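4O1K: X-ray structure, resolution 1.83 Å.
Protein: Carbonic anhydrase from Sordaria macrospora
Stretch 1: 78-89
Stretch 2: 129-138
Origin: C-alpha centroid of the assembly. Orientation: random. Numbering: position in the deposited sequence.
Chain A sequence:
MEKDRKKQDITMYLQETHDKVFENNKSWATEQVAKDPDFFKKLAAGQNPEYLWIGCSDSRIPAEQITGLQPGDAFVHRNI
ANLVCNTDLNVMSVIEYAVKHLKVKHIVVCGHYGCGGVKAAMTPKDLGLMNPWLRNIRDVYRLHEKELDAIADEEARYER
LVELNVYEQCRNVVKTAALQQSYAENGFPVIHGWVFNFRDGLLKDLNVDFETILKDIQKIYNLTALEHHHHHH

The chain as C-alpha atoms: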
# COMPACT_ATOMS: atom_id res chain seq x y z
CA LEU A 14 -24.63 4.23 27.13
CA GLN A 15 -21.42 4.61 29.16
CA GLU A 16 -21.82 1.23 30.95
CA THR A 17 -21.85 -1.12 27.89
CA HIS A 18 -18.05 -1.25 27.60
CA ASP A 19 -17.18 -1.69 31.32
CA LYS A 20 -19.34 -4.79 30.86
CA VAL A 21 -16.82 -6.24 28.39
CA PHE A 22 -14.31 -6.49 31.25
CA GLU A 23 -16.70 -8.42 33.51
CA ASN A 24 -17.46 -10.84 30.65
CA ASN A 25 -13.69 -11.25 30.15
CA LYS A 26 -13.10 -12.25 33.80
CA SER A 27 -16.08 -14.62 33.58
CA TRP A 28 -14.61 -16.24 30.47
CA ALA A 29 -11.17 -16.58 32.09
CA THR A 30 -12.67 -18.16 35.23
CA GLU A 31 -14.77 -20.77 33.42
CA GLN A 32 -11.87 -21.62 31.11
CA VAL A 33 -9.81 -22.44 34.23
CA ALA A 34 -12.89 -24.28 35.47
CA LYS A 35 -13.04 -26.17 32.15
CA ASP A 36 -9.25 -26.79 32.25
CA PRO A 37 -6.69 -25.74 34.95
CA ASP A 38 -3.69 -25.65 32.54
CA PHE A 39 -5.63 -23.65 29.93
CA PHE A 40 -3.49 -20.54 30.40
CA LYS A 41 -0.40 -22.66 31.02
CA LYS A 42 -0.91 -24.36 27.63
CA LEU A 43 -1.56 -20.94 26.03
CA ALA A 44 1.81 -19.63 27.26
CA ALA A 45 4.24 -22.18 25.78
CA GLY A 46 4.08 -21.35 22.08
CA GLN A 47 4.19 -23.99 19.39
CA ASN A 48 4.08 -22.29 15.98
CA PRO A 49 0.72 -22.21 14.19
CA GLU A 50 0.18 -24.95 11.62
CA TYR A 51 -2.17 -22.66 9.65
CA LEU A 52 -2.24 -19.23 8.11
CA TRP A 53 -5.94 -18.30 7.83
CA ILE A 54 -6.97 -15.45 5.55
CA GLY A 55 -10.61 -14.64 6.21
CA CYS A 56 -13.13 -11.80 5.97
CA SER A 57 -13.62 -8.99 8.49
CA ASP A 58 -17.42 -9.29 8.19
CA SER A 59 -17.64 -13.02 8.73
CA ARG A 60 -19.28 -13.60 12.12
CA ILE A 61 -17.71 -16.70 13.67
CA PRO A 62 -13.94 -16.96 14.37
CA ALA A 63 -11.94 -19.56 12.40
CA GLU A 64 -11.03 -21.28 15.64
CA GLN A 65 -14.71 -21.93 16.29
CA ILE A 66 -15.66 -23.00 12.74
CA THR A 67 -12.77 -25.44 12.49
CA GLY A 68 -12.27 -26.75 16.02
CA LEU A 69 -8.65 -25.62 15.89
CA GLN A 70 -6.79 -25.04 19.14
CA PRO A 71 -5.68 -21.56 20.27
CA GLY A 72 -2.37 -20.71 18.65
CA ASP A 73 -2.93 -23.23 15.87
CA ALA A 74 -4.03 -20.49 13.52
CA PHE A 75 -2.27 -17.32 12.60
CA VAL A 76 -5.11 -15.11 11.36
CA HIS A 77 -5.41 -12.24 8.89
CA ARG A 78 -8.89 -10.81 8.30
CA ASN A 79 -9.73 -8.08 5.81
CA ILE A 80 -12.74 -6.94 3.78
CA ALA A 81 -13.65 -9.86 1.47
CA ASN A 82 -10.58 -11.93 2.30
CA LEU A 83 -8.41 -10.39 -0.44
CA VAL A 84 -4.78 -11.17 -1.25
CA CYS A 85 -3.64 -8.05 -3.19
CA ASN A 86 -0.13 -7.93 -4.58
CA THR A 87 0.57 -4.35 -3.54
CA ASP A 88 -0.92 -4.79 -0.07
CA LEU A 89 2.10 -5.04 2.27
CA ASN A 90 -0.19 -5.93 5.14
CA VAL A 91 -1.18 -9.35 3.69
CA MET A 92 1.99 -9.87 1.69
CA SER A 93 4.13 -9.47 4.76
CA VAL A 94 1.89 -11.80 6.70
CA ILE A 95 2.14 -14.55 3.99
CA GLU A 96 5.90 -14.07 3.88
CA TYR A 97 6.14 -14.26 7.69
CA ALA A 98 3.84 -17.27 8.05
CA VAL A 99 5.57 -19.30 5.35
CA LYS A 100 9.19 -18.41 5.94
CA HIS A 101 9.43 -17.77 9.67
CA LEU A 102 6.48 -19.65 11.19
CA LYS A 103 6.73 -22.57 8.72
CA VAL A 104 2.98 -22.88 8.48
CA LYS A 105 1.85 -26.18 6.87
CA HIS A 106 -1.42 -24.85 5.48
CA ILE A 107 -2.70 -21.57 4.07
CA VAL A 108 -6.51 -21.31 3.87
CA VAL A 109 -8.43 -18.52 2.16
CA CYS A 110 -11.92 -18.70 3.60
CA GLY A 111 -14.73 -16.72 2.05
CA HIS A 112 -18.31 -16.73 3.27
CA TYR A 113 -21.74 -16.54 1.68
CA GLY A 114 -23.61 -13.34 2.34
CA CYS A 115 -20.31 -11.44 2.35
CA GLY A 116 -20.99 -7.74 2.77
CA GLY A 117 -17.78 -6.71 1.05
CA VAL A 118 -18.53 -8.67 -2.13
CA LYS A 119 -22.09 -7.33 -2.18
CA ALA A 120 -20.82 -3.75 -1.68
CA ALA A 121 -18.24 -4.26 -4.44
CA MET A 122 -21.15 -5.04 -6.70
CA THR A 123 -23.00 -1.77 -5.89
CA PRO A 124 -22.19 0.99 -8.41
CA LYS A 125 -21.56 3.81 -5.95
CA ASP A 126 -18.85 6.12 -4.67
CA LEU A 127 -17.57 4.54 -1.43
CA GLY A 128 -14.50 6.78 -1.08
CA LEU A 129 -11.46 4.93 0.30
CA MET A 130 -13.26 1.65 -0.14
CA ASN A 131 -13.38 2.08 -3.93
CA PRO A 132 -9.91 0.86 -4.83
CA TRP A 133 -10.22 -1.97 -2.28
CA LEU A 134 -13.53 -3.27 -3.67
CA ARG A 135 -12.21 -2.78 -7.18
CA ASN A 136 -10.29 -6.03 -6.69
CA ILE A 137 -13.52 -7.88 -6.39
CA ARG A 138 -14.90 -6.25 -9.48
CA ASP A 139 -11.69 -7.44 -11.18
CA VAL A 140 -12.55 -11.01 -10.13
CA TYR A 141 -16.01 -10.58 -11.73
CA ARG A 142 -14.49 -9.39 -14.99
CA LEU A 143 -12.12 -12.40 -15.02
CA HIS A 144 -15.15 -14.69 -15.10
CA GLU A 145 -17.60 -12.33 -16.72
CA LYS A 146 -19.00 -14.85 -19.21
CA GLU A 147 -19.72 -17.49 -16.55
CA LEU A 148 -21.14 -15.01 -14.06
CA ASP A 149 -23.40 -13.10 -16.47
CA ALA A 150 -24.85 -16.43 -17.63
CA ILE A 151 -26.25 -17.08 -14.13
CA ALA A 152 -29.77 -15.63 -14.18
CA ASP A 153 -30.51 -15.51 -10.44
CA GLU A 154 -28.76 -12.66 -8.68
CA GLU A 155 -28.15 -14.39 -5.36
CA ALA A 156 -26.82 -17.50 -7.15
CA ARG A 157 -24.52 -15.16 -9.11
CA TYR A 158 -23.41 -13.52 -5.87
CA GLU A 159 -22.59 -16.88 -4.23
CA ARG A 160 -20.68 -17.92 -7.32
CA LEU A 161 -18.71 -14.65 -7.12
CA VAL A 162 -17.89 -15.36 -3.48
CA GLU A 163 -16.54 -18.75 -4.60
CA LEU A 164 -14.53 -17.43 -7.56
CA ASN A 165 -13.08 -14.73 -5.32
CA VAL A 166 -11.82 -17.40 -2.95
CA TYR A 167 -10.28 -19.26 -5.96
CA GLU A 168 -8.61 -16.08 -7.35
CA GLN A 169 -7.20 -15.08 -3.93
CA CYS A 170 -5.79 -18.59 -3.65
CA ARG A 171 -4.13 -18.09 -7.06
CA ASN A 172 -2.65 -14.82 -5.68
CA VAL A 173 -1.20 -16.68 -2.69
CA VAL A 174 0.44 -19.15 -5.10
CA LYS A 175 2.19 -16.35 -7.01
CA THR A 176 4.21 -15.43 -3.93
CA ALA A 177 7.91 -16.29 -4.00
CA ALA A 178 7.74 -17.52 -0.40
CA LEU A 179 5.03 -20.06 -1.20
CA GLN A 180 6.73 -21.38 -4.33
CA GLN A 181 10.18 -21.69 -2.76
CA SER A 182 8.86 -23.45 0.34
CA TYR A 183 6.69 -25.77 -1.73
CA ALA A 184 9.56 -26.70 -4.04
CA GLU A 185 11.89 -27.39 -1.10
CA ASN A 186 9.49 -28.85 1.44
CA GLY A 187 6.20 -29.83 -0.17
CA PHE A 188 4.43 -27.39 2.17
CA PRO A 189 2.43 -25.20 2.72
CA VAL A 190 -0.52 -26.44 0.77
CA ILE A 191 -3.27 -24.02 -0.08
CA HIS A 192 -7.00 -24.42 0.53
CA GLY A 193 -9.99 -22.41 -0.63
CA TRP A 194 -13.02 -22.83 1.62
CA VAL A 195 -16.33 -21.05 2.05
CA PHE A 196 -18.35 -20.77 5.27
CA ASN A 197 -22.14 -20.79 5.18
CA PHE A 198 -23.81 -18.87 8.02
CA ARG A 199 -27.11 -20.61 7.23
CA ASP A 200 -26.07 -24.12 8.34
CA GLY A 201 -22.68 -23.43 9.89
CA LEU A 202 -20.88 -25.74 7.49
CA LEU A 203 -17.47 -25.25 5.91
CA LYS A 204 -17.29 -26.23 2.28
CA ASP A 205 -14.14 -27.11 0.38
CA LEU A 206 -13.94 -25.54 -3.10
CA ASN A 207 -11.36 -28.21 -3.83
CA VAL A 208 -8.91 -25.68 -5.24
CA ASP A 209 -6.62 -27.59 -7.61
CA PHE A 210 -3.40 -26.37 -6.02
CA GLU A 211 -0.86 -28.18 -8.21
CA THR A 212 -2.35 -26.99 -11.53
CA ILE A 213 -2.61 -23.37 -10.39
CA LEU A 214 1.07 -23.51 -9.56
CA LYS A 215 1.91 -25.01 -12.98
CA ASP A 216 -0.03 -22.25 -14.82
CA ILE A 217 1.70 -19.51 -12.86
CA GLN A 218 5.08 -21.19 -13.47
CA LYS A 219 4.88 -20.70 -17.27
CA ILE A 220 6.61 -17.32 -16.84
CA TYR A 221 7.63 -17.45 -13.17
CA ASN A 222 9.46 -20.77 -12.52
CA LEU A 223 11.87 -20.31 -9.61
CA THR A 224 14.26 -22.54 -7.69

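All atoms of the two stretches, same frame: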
# COMPACT_ATOMS: atom_id res chain seq x y z
N ARG A 78 -7.52 -11.00 8.78
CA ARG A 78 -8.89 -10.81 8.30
C ARG A 78 -9.00 -9.44 7.69
O ARG A 78 -8.56 -8.44 8.31
CB ARG A 78 -9.89 -10.94 9.46
CG ARG A 78 -10.29 -12.38 9.74
CD ARG A 78 -11.07 -12.56 11.05
NE ARG A 78 -12.47 -12.15 10.92
CZ ARG A 78 -13.36 -12.24 11.92
NH1 ARG A 78 -12.97 -12.73 13.09
NH2 ARG A 78 -14.62 -11.86 11.75
N ASN A 79 -9.57 -9.38 6.48
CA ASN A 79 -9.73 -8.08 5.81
C ASN A 79 -11.04 -8.08 5.05
O ASN A 79 -11.71 -9.09 5.03
CB ASN A 79 -8.55 -7.76 4.88
CG ASN A 79 -8.42 -8.72 3.72
OD1 ASN A 79 -9.38 -9.06 3.05
ND2 ASN A 79 -7.17 -9.11 3.43
N ILE A 80 -11.44 -6.96 4.46
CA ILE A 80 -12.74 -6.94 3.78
C ILE A 80 -12.69 -7.83 2.53
O ILE A 80 -11.93 -7.57 1.59
CB ILE A 80 -13.17 -5.51 3.42
CG1 ILE A 80 -13.54 -4.72 4.68
CG2 ILE A 80 -14.38 -5.55 2.48
CD1 ILE A 80 -13.55 -3.19 4.44
N ALA A 81 -13.51 -8.88 2.55
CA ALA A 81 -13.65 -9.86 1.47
C ALA A 81 -12.45 -10.76 1.25
O ALA A 81 -12.29 -11.34 0.19
CB ALA A 81 -14.15 -9.19 0.15
N ASN A 82 -11.64 -10.92 2.30
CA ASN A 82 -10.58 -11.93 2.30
C ASN A 82 -9.69 -11.85 1.06
O ASN A 82 -9.46 -12.88 0.38
CB ASN A 82 -11.12 -13.36 2.55
CG ASN A 82 -12.33 -13.73 1.67
OD1 ASN A 82 -13.49 -13.54 2.07
ND2 ASN A 82 -12.07 -14.27 0.48
N LEU A 83 -9.23 -10.64 0.75
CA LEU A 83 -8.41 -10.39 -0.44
C LEU A 83 -6.91 -10.59 -0.22
O LEU A 83 -6.36 -10.29 0.86
CB LEU A 83 -8.63 -8.95 -0.94
CG LEU A 83 -10.04 -8.58 -1.33
CD1 LEU A 83 -10.12 -7.11 -1.80
CD2 LEU A 83 -10.49 -9.47 -2.47
N VAL A 84 -6.23 -11.08 -1.26
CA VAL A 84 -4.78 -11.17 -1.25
C VAL A 84 -4.30 -10.31 -2.43
O VAL A 84 -4.27 -10.78 -3.58
CB VAL A 84 -4.32 -12.64 -1.41
CG1 VAL A 84 -2.83 -12.72 -1.47
CG2 VAL A 84 -4.80 -13.47 -0.20
N CYS A 85 -3.98 -9.04 -2.14
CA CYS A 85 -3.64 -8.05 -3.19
C CYS A 85 -2.13 -7.91 -3.29
O CYS A 85 -1.44 -7.77 -2.27
CB CYS A 85 -4.20 -6.68 -2.82
SG CYS A 85 -6.02 -6.62 -2.63
N ASN A 86 -1.58 -7.93 -4.51
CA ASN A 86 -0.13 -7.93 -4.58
C ASN A 86 0.57 -6.65 -4.13
O ASN A 86 1.74 -6.67 -3.77
CB ASN A 86 0.37 -8.43 -5.94
CG ASN A 86 -0.41 -7.88 -7.08
OD1 ASN A 86 -1.51 -8.33 -7.38
ND2 ASN A 86 0.16 -6.91 -7.75
N THR A 87 -0.11 -5.51 -4.07
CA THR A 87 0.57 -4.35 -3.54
C THR A 87 0.14 -3.99 -2.11
O THR A 87 0.41 -2.88 -1.61
CB THR A 87 0.52 -3.14 -4.51
OG1 THR A 87 -0.79 -2.58 -4.54
CG2 THR A 87 0.93 -3.57 -5.92
N ASP A 88 -0.52 -4.94 -1.46
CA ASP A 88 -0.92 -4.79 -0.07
C ASP A 88 0.14 -5.41 0.82
O ASP A 88 0.18 -6.63 0.97
CB ASP A 88 -2.22 -5.55 0.17
CG ASP A 88 -2.65 -5.51 1.63
OD1 ASP A 88 -2.25 -4.57 2.34
OD2 ASP A 88 -3.38 -6.41 2.08
N LEU A 89 0.99 -4.57 1.40
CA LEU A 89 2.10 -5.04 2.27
C LEU A 89 1.59 -5.73 3.51
O LEU A 89 2.28 -6.57 4.09
CB LEU A 89 2.93 -3.85 2.72
CG LEU A 89 4.23 -4.22 3.42
CD1 LEU A 89 5.05 -5.09 2.46
CD2 LEU A 89 5.00 -2.95 3.87
N LEU A 129 -12.61 5.80 0.07
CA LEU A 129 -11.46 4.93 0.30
C LEU A 129 -11.71 3.48 -0.03
O LEU A 129 -10.79 2.75 -0.40
CB LEU A 129 -11.03 5.02 1.77
CG LEU A 129 -10.04 6.11 2.13
CD1 LEU A 129 -9.80 6.20 3.64
CD2 LEU A 129 -8.75 5.80 1.44
N MET A 130 -12.95 3.03 0.15
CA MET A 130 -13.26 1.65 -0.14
C MET A 130 -13.17 1.34 -1.64
O MET A 130 -13.00 0.17 -2.02
CB MET A 130 -14.66 1.28 0.38
CG MET A 130 -14.73 1.06 1.90
SD MET A 130 -13.81 -0.41 2.44
CE MET A 130 -14.47 -1.67 1.36
N ASN A 131 -13.27 2.37 -2.50
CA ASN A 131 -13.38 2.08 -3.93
C ASN A 131 -12.20 1.25 -4.46
O ASN A 131 -12.42 0.23 -5.08
CB ASN A 131 -13.56 3.36 -4.78
CG ASN A 131 -14.84 4.13 -4.45
OD1 ASN A 131 -15.86 3.55 -4.05
ND2 ASN A 131 -14.81 5.44 -4.65
N PRO A 132 -10.95 1.69 -4.22
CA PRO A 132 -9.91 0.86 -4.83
C PRO A 132 -9.80 -0.52 -4.16
O PRO A 132 -9.35 -1.48 -4.80
CB PRO A 132 -8.63 1.65 -4.57
CG PRO A 132 -9.04 2.95 -3.98
CD PRO A 132 -10.37 2.75 -3.38
N TRP A 133 -10.22 -0.63 -2.90
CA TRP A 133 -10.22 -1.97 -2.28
C TRP A 133 -11.23 -2.90 -2.95
O TRP A 133 -10.89 -4.01 -3.38
CB TRP A 133 -10.44 -1.87 -0.76
CG TRP A 133 -10.20 -3.16 -0.08
CD1 TRP A 133 -11.14 -4.06 0.32
CD2 TRP A 133 -8.93 -3.71 0.31
NE1 TRP A 133 -10.54 -5.15 0.92
CE2 TRP A 133 -9.18 -4.94 0.92
CE3 TRP A 133 -7.61 -3.26 0.18
CZ2 TRP A 133 -8.15 -5.74 1.42
CZ3 TRP A 133 -6.58 -4.06 0.67
CH2 TRP A 133 -6.86 -5.30 1.27
N LEU A 134 -12.49 -2.46 -3.04
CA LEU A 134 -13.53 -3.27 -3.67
C LEU A 134 -13.31 -3.48 -5.15
O LEU A 134 -13.85 -4.43 -5.74
CB LEU A 134 -14.87 -2.62 -3.45
CG LEU A 134 -15.20 -2.48 -1.98
CD1 LEU A 134 -16.47 -1.70 -1.79
CD2 LEU A 134 -15.30 -3.85 -1.35
N ARG A 135 -12.51 -2.60 -5.77
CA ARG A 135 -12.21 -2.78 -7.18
C ARG A 135 -11.64 -4.16 -7.44
O ARG A 135 -11.91 -4.77 -8.48
CB ARG A 135 -11.22 -1.68 -7.64
CG ARG A 135 -10.91 -1.65 -9.17
CD ARG A 135 -10.15 -0.37 -9.46
NE ARG A 135 -10.93 0.78 -8.96
CZ ARG A 135 -10.44 1.86 -8.35
NH1 ARG A 135 -9.14 2.02 -8.17
NH2 ARG A 135 -11.27 2.80 -7.93
N ASN A 136 -10.88 -4.70 -6.48
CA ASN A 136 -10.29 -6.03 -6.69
C ASN A 136 -11.32 -7.10 -6.93
O ASN A 136 -11.09 -8.08 -7.65
CB ASN A 136 -9.48 -6.41 -5.46
CG ASN A 136 -8.26 -5.55 -5.31
OD1 ASN A 136 -8.19 -4.68 -4.43
ND2 ASN A 136 -7.29 -5.78 -6.16
N ILE A 137 -12.47 -6.91 -6.29
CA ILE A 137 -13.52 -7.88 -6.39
C ILE A 137 -14.20 -7.73 -7.75
O ILE A 137 -14.56 -8.72 -8.41
CB ILE A 137 -14.54 -7.68 -5.28
CG1 ILE A 137 -13.90 -7.97 -3.91
CG2 ILE A 137 -15.75 -8.57 -5.52
CD1 ILE A 137 -14.64 -7.34 -2.79
N ARG A 138 -14.35 -6.48 -8.17
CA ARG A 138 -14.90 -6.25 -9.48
C ARG A 138 -13.96 -6.84 -10.53
O ARG A 138 -14.43 -7.37 -11.53
CB ARG A 138 -15.16 -4.77 -9.70
CG ARG A 138 -16.27 -4.23 -8.81
CD ARG A 138 -16.71 -2.80 -9.24
NE ARG A 138 -15.74 -1.80 -8.80
CZ ARG A 138 -15.78 -1.20 -7.62
NH1 ARG A 138 -16.73 -1.50 -6.74
NH2 ARG A 138 -14.87 -0.28 -7.29

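A tryptophan packed against a loop can use its indole in two ways at once, the polar N-H in the ring plane and the apolar face above it, and the contact between residues 78-89 and the helix of 129-138 is a compact example. Trp133, which has the largest area covered here, leaves the helix sideways, but its ring reaches into the loop. Its NE1 donates a hydrogen bond to Ile80 O at 2.9 Å and 168°, a nearly straight geometry that satisfies the one polar atom of a buried indole.

Over one face of the ring lie Leu83 and Cys85. Leu83 CD1 sits 3.7 Å from the centroid of the five-membered ring, a CH-pi contact, while Cys85 SG stands 4.4 Å from the centroid of the six-membered ring. Asn79 and Asp88 approach the edge. Asn79 also steadies the loop: its OD1 accepts from Leu83 N (2.8 Å) and its ND2 donates to Leu83 O (2.9 Å), bracing the residue that covers the indole.

Ile80 extends the apolar contact beyond the ring, its CD1 meeting Met130 SD at 3.4 Å. Leu83 does likewise further along the helix, with CD2 4.0 Å from Ile137 CG1; Ala81 CB joins there, 3.5 Å from Ile137 CD1.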